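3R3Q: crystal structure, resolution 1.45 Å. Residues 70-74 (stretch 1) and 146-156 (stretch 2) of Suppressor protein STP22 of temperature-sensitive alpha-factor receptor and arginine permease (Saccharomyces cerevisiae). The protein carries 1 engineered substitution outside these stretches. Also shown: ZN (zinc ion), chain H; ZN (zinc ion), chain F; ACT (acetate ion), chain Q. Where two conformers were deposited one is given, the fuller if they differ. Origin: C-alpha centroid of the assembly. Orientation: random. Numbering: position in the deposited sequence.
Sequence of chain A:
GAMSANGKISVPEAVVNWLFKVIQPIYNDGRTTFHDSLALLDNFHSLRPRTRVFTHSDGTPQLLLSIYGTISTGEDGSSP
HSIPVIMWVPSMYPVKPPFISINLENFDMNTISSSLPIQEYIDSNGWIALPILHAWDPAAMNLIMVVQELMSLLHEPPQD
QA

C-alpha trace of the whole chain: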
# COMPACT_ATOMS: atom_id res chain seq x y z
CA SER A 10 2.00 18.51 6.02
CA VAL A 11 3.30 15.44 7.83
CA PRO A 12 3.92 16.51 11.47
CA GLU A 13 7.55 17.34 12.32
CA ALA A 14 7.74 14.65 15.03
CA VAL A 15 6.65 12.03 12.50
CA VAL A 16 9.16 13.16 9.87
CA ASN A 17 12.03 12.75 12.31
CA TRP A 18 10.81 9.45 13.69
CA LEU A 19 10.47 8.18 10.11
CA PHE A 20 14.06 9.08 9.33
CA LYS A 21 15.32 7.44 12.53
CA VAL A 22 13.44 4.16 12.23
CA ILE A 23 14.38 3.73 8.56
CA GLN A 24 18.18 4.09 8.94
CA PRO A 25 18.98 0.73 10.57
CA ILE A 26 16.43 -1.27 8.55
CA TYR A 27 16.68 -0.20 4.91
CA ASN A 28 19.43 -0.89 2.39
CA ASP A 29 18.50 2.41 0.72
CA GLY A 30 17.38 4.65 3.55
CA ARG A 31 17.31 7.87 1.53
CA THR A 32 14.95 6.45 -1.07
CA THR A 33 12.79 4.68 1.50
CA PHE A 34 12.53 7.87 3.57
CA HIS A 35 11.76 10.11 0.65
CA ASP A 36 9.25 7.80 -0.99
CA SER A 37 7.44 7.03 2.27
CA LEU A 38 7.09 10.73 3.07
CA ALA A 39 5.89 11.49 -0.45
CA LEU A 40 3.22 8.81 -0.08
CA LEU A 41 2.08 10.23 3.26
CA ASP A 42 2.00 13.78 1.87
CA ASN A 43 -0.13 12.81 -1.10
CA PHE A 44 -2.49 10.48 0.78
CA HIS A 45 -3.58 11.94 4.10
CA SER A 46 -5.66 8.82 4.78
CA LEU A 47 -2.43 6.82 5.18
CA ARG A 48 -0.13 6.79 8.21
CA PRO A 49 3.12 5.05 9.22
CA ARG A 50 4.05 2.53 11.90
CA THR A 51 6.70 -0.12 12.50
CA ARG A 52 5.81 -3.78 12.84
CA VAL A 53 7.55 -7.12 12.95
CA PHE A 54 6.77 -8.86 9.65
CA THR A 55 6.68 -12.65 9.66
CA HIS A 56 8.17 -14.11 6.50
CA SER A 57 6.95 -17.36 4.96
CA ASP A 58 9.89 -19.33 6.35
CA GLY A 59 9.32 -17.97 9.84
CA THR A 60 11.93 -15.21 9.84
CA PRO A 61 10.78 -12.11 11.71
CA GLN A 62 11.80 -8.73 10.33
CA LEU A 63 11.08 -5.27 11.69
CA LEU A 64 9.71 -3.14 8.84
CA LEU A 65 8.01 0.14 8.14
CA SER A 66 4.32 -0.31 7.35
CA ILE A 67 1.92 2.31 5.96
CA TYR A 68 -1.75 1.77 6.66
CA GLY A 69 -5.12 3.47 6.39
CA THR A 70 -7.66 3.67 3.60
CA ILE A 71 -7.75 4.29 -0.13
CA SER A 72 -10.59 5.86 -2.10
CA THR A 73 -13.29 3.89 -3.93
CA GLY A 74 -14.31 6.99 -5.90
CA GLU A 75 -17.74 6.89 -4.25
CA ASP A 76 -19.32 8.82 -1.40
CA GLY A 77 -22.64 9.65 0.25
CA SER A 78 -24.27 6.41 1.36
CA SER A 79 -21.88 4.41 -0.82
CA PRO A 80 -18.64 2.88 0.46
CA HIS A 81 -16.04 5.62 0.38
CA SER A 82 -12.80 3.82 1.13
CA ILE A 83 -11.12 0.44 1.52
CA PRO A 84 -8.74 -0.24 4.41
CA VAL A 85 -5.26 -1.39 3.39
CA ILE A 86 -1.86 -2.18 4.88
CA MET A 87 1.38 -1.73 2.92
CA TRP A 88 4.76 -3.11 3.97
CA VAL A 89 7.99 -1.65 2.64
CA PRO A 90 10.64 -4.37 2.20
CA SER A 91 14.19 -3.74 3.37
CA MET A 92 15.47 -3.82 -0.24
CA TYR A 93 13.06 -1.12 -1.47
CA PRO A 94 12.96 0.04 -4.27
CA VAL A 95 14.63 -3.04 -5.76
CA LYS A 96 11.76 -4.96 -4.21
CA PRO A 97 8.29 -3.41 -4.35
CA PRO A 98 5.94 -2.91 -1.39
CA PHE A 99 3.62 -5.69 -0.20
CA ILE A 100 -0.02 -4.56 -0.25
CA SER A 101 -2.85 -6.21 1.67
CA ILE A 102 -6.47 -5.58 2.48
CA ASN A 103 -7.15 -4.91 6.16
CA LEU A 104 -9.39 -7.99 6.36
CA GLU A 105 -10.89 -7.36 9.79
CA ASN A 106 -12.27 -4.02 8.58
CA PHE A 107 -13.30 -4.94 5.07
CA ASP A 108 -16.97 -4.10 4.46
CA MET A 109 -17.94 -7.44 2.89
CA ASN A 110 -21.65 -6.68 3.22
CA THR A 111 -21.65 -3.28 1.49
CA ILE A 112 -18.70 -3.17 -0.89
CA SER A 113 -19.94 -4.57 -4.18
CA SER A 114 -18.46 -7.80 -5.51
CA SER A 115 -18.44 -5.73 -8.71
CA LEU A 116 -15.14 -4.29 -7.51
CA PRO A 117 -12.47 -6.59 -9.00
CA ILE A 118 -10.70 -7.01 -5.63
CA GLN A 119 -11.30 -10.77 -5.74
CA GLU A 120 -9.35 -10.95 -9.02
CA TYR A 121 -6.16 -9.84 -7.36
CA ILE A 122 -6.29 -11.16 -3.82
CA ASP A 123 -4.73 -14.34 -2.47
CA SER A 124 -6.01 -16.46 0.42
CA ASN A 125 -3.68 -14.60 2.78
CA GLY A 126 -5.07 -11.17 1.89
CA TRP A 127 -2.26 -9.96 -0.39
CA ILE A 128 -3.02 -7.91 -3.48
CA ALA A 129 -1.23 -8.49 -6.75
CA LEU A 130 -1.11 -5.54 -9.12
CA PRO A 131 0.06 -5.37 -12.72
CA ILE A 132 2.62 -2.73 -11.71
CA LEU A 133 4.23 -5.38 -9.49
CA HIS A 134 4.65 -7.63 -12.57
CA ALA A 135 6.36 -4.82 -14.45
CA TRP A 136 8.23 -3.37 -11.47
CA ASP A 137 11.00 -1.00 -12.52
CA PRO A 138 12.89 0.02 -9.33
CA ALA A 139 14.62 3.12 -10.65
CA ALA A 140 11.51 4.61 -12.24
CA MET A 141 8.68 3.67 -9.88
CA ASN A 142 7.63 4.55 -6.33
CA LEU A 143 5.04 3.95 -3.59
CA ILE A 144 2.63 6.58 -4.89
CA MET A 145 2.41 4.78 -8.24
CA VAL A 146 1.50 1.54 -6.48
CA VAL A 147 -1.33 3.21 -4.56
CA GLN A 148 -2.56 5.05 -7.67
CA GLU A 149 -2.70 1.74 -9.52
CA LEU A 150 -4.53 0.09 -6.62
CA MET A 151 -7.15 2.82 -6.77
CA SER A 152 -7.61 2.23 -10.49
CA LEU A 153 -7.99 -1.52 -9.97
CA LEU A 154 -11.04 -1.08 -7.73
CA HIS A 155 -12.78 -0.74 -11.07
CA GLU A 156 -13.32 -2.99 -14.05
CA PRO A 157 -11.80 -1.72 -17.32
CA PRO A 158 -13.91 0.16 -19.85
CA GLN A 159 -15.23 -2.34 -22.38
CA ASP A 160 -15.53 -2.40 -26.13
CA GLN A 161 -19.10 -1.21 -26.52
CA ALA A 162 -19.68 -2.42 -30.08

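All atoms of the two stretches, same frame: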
# COMPACT_ATOMS: atom_id res chain seq x y z
N THR A 70 -6.63 3.99 4.59
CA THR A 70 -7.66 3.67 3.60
C THR A 70 -7.31 4.29 2.25
O THR A 70 -6.57 5.27 2.17
CB THR A 70 -9.03 4.22 4.03
OG1 THR A 70 -8.96 5.64 4.14
CG2 THR A 70 -9.47 3.63 5.37
N ILE A 71 -7.86 3.70 1.19
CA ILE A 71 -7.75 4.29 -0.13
C ILE A 71 -9.15 4.47 -0.71
O ILE A 71 -10.08 3.75 -0.35
CB ILE A 71 -6.91 3.44 -1.07
CG1 ILE A 71 -7.52 2.05 -1.20
CG2 ILE A 71 -5.46 3.38 -0.56
CD1 ILE A 71 -7.07 1.30 -2.43
N SER A 72 -9.28 5.45 -1.60
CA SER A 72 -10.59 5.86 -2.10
C SER A 72 -11.22 4.89 -3.10
O SER A 72 -10.54 4.38 -3.99
CB SER A 72 -10.49 7.24 -2.74
OG SER A 72 -11.75 7.65 -3.25
N THR A 73 -12.52 4.66 -2.95
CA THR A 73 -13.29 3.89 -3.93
C THR A 73 -13.80 4.76 -5.07
O THR A 73 -14.31 4.22 -6.06
CB THR A 73 -14.56 3.35 -3.30
OG1 THR A 73 -15.31 4.46 -2.79
CG2 THR A 73 -14.25 2.39 -2.16
N GLY A 74 -13.74 6.07 -4.92
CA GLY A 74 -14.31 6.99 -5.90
C GLY A 74 -15.81 7.16 -5.72
O GLY A 74 -16.50 7.64 -6.63
N VAL A 146 2.15 2.79 -6.88
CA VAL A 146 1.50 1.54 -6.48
C VAL A 146 0.10 1.84 -5.95
O VAL A 146 -0.87 1.15 -6.32
CB VAL A 146 2.34 0.76 -5.44
CG1 VAL A 146 1.58 -0.46 -4.98
CG2 VAL A 146 3.69 0.33 -6.05
N VAL A 147 -0.03 2.85 -5.10
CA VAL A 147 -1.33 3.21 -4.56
C VAL A 147 -2.27 3.76 -5.64
O VAL A 147 -3.46 3.43 -5.65
CB VAL A 147 -1.20 4.17 -3.37
CG1 VAL A 147 -2.55 4.65 -2.93
CG2 VAL A 147 -0.46 3.45 -2.24
N GLN A 148 -1.75 4.57 -6.55
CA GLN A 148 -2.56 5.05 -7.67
C GLN A 148 -3.07 3.87 -8.50
O GLN A 148 -4.23 3.86 -8.92
CB GLN A 148 -1.77 6.02 -8.56
CG GLN A 148 -1.44 7.33 -7.86
CD GLN A 148 -0.51 8.22 -8.66
OE1 GLN A 148 0.38 7.74 -9.36
NE2 GLN A 148 -0.69 9.53 -8.54
N GLU A 149 -2.22 2.88 -8.75
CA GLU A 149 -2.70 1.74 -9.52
C GLU A 149 -3.77 0.97 -8.75
O GLU A 149 -4.78 0.56 -9.33
CB GLU A 149 -1.57 0.80 -9.91
CG GLU A 149 -2.09 -0.37 -10.74
CD GLU A 149 -1.03 -0.98 -11.60
OE1 GLU A 149 -0.77 -2.18 -11.43
OE2 GLU A 149 -0.45 -0.26 -12.42
N LEU A 150 -3.56 0.79 -7.46
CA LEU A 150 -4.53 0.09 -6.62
C LEU A 150 -5.89 0.76 -6.73
O LEU A 150 -6.92 0.09 -6.90
CB LEU A 150 -4.06 0.08 -5.17
CG LEU A 150 -4.94 -0.67 -4.17
CD1 LEU A 150 -5.13 -2.11 -4.62
CD2 LEU A 150 -4.30 -0.62 -2.79
N MET A 151 -5.91 2.08 -6.64
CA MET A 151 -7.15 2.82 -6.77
C MET A 151 -7.83 2.57 -8.11
O MET A 151 -9.06 2.49 -8.18
CB MET A 151 -6.90 4.32 -6.58
CG MET A 151 -6.56 4.68 -5.15
SD MET A 151 -5.88 6.35 -5.05
CE MET A 151 -7.28 7.33 -5.55
N SER A 152 -7.04 2.46 -9.17
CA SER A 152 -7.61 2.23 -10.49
C SER A 152 -8.17 0.82 -10.61
O SER A 152 -9.16 0.58 -11.32
CB SER A 152 -6.56 2.46 -11.58
OG SER A 152 -5.73 1.32 -11.73
N LEU A 153 -7.57 -0.12 -9.89
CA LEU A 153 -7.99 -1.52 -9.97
C LEU A 153 -9.17 -1.89 -9.06
O LEU A 153 -9.55 -3.06 -8.94
CB LEU A 153 -6.79 -2.45 -9.74
CG LEU A 153 -5.96 -2.74 -10.99
CD1 LEU A 153 -5.88 -1.53 -11.91
CD2 LEU A 153 -4.57 -3.18 -10.60
N LEU A 154 -9.77 -0.88 -8.44
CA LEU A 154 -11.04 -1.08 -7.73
C LEU A 154 -12.17 -0.98 -8.75
O LEU A 154 -13.35 -1.01 -8.40
CB LEU A 154 -11.23 -0.03 -6.63
CG LEU A 154 -10.23 -0.04 -5.48
CD1 LEU A 154 -10.59 1.01 -4.45
CD2 LEU A 154 -10.15 -1.42 -4.83
N HIS A 155 -11.79 -0.87 -10.02
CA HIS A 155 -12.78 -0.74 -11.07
C HIS A 155 -12.48 -1.66 -12.24
O HIS A 155 -11.32 -1.87 -12.59
CB HIS A 155 -12.83 0.70 -11.56
CG HIS A 155 -12.94 1.69 -10.44
ND1 HIS A 155 -14.14 2.16 -9.98
CD2 HIS A 155 -11.99 2.25 -9.65
CE1 HIS A 155 -13.93 2.99 -8.97
NE2 HIS A 155 -12.63 3.06 -8.75
N GLU A 156 -13.52 -2.23 -12.83
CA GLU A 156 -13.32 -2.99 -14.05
C GLU A 156 -12.95 -2.05 -15.19
O GLU A 156 -13.32 -0.87 -15.18
CB GLU A 156 -14.58 -3.78 -14.43
CG GLU A 156 -14.97 -4.86 -13.44
CD GLU A 156 -14.13 -6.13 -13.55
OE1 GLU A 156 -13.11 -6.16 -14.27
OE2 GLU A 156 -14.52 -7.12 -12.89
ZN ZN H . -16.06 1.51 -10.49
ZN ZN F . -13.44 -8.81 -12.94
C ACT Q . -16.99 -0.88 -11.47
O ACT Q . -15.78 -0.65 -11.60
OXT ACT Q . -17.64 0.03 -10.93
CH3 ACT Q . -17.62 -2.16 -11.93
O HOH W 1 -10.80 4.04 -6.77
O HOH W 2 -14.30 -10.14 -11.32

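A strand laid over a helix usually offers the helix only its alternate side chains, and the contact is finished at its margins by backbone carbonyls and water. Residues 70-74 and 146-156 of STP22 illustrate the principle on a small scale. The strand, 70-72, crosses the helix that ends at Ser152 at 59° between their N-to-C directions, with the axes approaching to 8.6 Å. That spacing leaves room for side chains between the two backbones, and the contact as a whole buries 351 Å².

Thr70 lies out of reach of the helix. Ile71, the next residue, points its CA-to-CB bond toward it and contributes the largest covered area, 98 Å². Ile71 CD1 comes 3.4 Å from Leu150 CG and 4.1 Å from Leu154 CD1, while Ile71 CG2 sits 4.0 Å from Val147 CG1 and Ile71 CB 4.3 Å from Met151 CG. Val147, Leu150 and Met151 come from one side of the helix, the latter two lying three and four residues on from Val147, and Leu154, in the turn just past the helix end, extends the same patch, so one branched side chain can meet them all. The attraction is dispersive and hydrophobic, with no polar group needing a partner.

At Ser72 the CA-to-CB bond points sideways, and the character of the contact changes. Ser72 CB lies 4.3 Å from Met151 CE, and Ser72 O is 3.4 Å from Leu154 CD1, a packing contact with a methyl group. The polarity of that carbonyl is met by water 1, which donates to Ser72 O at 2.8 Å and to Met151 O at 2.7 Å and accepts from His155 NE2 at 2.9 Å. One water thus joins the strand to the end of the helix and to the turn beyond it. Ser72 OG also accepts a hydrogen bond from Gly74 N at 3.0 Å, bracing the bend that follows the strand.

Thr73 CA rests 4.0 Å from Leu154 CD1, and the Thr73 carbonyl faces the imidazole edge, with Thr73 O 3.2 Å from His155 CE1. His155 ends a type I turn that starts at Ser152, closed by His155 N to Ser152 O at 3.3 Å; its CA-to-CB bond points sideways, but the end of the side chain comes nearer to stretch 1. His155 ND1 binds a zinc ion (ZN, chain H) at 2.1 Å, leaving NE2 to serve water 1; a bound acetate completes part of the metal's shell. Gly74 closes the stretch with a phi of 81°, a conformation that by itself favours glycine.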